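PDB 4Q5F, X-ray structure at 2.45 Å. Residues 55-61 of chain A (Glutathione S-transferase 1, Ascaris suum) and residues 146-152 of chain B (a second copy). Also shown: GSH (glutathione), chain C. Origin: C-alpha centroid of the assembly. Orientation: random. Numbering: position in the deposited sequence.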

# COMPACT_ATOMS: atom_id res chain seq x y z
N LYS A 55 23.00 -0.10 -0.70
CA LYS A 55 21.93 -0.94 -0.16
C LYS A 55 21.88 -1.00 1.38
O LYS A 55 20.81 -0.80 1.96
N PRO A 56 23.02 -1.27 2.03
CA PRO A 56 22.98 -1.40 3.49
C PRO A 56 22.73 -0.06 4.17
O PRO A 56 22.28 -0.02 5.31
N LYS A 57 23.03 1.03 3.46
CA LYS A 57 22.90 2.37 4.01
C LYS A 57 21.49 2.93 3.80
O LYS A 57 21.23 4.08 4.15
N THR A 58 20.60 2.12 3.24
CA THR A 58 19.21 2.53 3.02
C THR A 58 18.31 1.99 4.12
O THR A 58 18.69 1.04 4.82
N PRO A 59 17.11 2.57 4.29
CA PRO A 59 16.19 2.15 5.35
C PRO A 59 15.77 0.68 5.26
O PRO A 59 15.86 -0.02 6.27
N PHE A 60 15.32 0.24 4.09
CA PHE A 60 14.79 -1.12 3.93
C PHE A 60 15.58 -1.94 2.91
O PHE A 60 15.16 -3.04 2.54
N GLY A 61 16.71 -1.42 2.45
CA GLY A 61 17.55 -2.15 1.52
C GLY A 61 17.07 -2.10 0.09
O GLY A 61 17.44 -2.95 -0.72
N PRO B 146 14.33 -7.58 11.10
CA PRO B 146 15.46 -6.67 11.33
C PRO B 146 15.25 -5.28 10.73
O PRO B 146 15.72 -4.29 11.30
N LEU B 147 14.54 -5.20 9.61
CA LEU B 147 14.27 -3.91 8.97
C LEU B 147 13.28 -3.08 9.77
O LEU B 147 13.42 -1.86 9.87
N LEU B 148 12.27 -3.73 10.34
CA LEU B 148 11.31 -3.04 11.20
C LEU B 148 11.98 -2.60 12.49
O LEU B 148 11.71 -1.51 13.01
N GLU B 149 12.87 -3.45 13.01
CA GLU B 149 13.56 -3.18 14.26
C GLU B 149 14.59 -2.07 14.08
O GLU B 149 14.79 -1.24 14.96
N LYS B 150 15.25 -2.07 12.92
CA LYS B 150 16.20 -1.03 12.57
C LYS B 150 15.51 0.33 12.56
O LYS B 150 15.99 1.29 13.16
N PHE B 151 14.38 0.39 11.87
CA PHE B 151 13.59 1.61 11.76
C PHE B 151 13.15 2.09 13.13
O PHE B 151 13.18 3.28 13.44
N LEU B 152 12.73 1.14 13.96
CA LEU B 152 12.28 1.43 15.32
C LEU B 152 13.39 2.05 16.15
O LEU B 152 13.13 2.81 17.09

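An irregular loop of chain A lies against one face of a helix in chain B, and the helix supplies that face from Leu147(B), Lys150(B) and Phe151(B), all with CA-to-CB bonds toward the loop. The i, i+3, i+4 spacing sets them on one side of the helix.

Phe60(A) gives up the most surface. Its CA-to-CB bond points away, yet chi1 of -54° (m) brings the ring's end back to the helix, where CZ lies 3.7 Å from Phe151(B) CD2 and CD1 lies 4.3 Å from Leu147(B) CB. Phe151(B) takes the t rotamer (-164°) with chi2 near -86°. The two ring planes, 21° apart, are near parallel but slid, with centroids 5.7 Å apart, so the rings barely overlap. Leu147(B), in the common m,t leucine rotamer, packs CD1 3.7 Å from the backbone O of Phe60(A).

Lys150(B) is all t, an extended chain long enough to reach loop carbonyls: its NZ donates to Thr58(A) O at 2.7 Å, while its CE passes 3.6 Å from Pro59(A) O. Water 1 donates to Pro59(A) O at 2.8 Å and to Leu147(B) O at 2.5 Å, bridging the two backbones.

The loop is braced from within. Thr58(A), chi1 p, turns OG1 to donate to Lys55(A) O at 2.7 Å, and the same OG1 accepts a weak bond from Gly61(A) N at 2.8 Å. Gly61(A), at phi 80°, occupies a region that favours glycine. Lys55(A) stays out of the helix contact: three t torsions and a final p place its NZ 3.0 Å from Gly61(A) O and 2.6 Å from O32 of glutathione, donating to both. The rule is economical: the aromatic pair packs at one end of the contact, an extended lysine reaches a loop carbonyl at the other, and a water joins the backbones between them.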

# COMPACT_ATOMS: atom_id res chain seq x y z
CB LYS A 55 22.04 -2.36 -0.72
CG LYS A 55 20.92 -3.30 -0.30
CD LYS A 55 21.07 -4.66 -0.96
CE LYS A 55 20.13 -5.69 -0.37
NZ LYS A 55 18.75 -5.60 -0.92
CB PRO A 56 24.38 -1.92 3.85
CG PRO A 56 25.05 -2.24 2.53
CD PRO A 56 24.39 -1.37 1.52
CB LYS A 57 23.94 3.29 3.37
CG LYS A 57 25.36 2.72 3.39
CD LYS A 57 26.41 3.78 3.64
CE LYS A 57 26.69 4.62 2.40
NZ LYS A 57 27.94 4.18 1.70
CB THR A 58 18.68 2.03 1.66
OG1 THR A 58 18.53 0.60 1.70
CG2 THR A 58 19.61 2.41 0.53
CB PRO A 59 14.97 3.06 5.14
CG PRO A 59 15.51 4.25 4.43
CD PRO A 59 16.59 3.73 3.54
CB PHE A 60 13.32 -1.06 3.50
CG PHE A 60 12.45 -0.23 4.40
CD1 PHE A 60 12.49 -0.40 5.78
CD2 PHE A 60 11.60 0.73 3.87
CE1 PHE A 60 11.69 0.37 6.60
CE2 PHE A 60 10.80 1.50 4.69
CZ PHE A 60 10.84 1.32 6.06
CB PRO B 146 16.64 -7.37 10.63
CG PRO B 146 16.11 -8.63 10.05
CD PRO B 146 14.77 -8.90 10.64
CB LEU B 147 13.77 -4.12 7.54
CG LEU B 147 14.73 -4.87 6.61
CD1 LEU B 147 14.07 -5.21 5.29
CD2 LEU B 147 16.00 -4.05 6.37
CB LEU B 148 10.12 -3.94 11.52
CG LEU B 148 9.19 -4.37 10.38
CD1 LEU B 148 8.01 -5.15 10.94
CD2 LEU B 148 8.71 -3.18 9.57
CB GLU B 149 14.23 -4.45 14.77
CG GLU B 149 14.29 -4.58 16.28
CD GLU B 149 14.71 -5.97 16.72
OE1 GLU B 149 15.37 -6.67 15.93
OE2 GLU B 149 14.37 -6.37 17.86
CB LYS B 150 16.79 -1.30 11.18
CG LYS B 150 17.46 -0.10 10.52
CD LYS B 150 18.14 -0.48 9.21
CE LYS B 150 18.64 0.76 8.48
NZ LYS B 150 19.55 0.40 7.35
CB PHE B 151 12.36 1.34 10.89
CG PHE B 151 11.68 2.58 10.40
CD1 PHE B 151 10.72 3.22 11.17
CD2 PHE B 151 11.98 3.10 9.15
CE1 PHE B 151 10.09 4.36 10.71
CE2 PHE B 151 11.35 4.24 8.68
CZ PHE B 151 10.40 4.87 9.47
CB LEU B 152 11.78 0.15 15.98
CG LEU B 152 11.34 0.26 17.45
CD1 LEU B 152 10.24 1.29 17.62
CD2 LEU B 152 10.89 -1.10 17.95
N1 GSH C . 7.75 -1.83 -1.51
CA1 GSH C . 8.84 -1.17 -2.12
C1 GSH C . 8.37 0.13 -2.73
O11 GSH C . 9.15 1.11 -2.81
O12 GSH C . 7.19 0.23 -3.16
CB1 GSH C . 9.43 -2.07 -3.19
CG1 GSH C . 10.76 -1.49 -3.68
CD1 GSH C . 11.51 -2.51 -4.55
OE1 GSH C . 11.06 -3.63 -4.69
N2 GSH C . 12.74 -2.13 -5.19
CA2 GSH C . 13.49 -3.04 -6.00
C2 GSH C . 14.92 -3.06 -5.48
O2 GSH C . 15.31 -2.16 -4.75
CB2 GSH C . 13.49 -2.59 -7.43
SG2 GSH C . 11.84 -2.42 -8.02
N3 GSH C . 15.82 -4.14 -5.84
CA3 GSH C . 17.17 -4.15 -5.33
C3 GSH C . 17.20 -4.82 -3.95
O31 GSH C . 16.14 -5.01 -3.32
O32 GSH C . 18.30 -5.16 -3.46
O HOH W 1 14.80 -0.10 8.82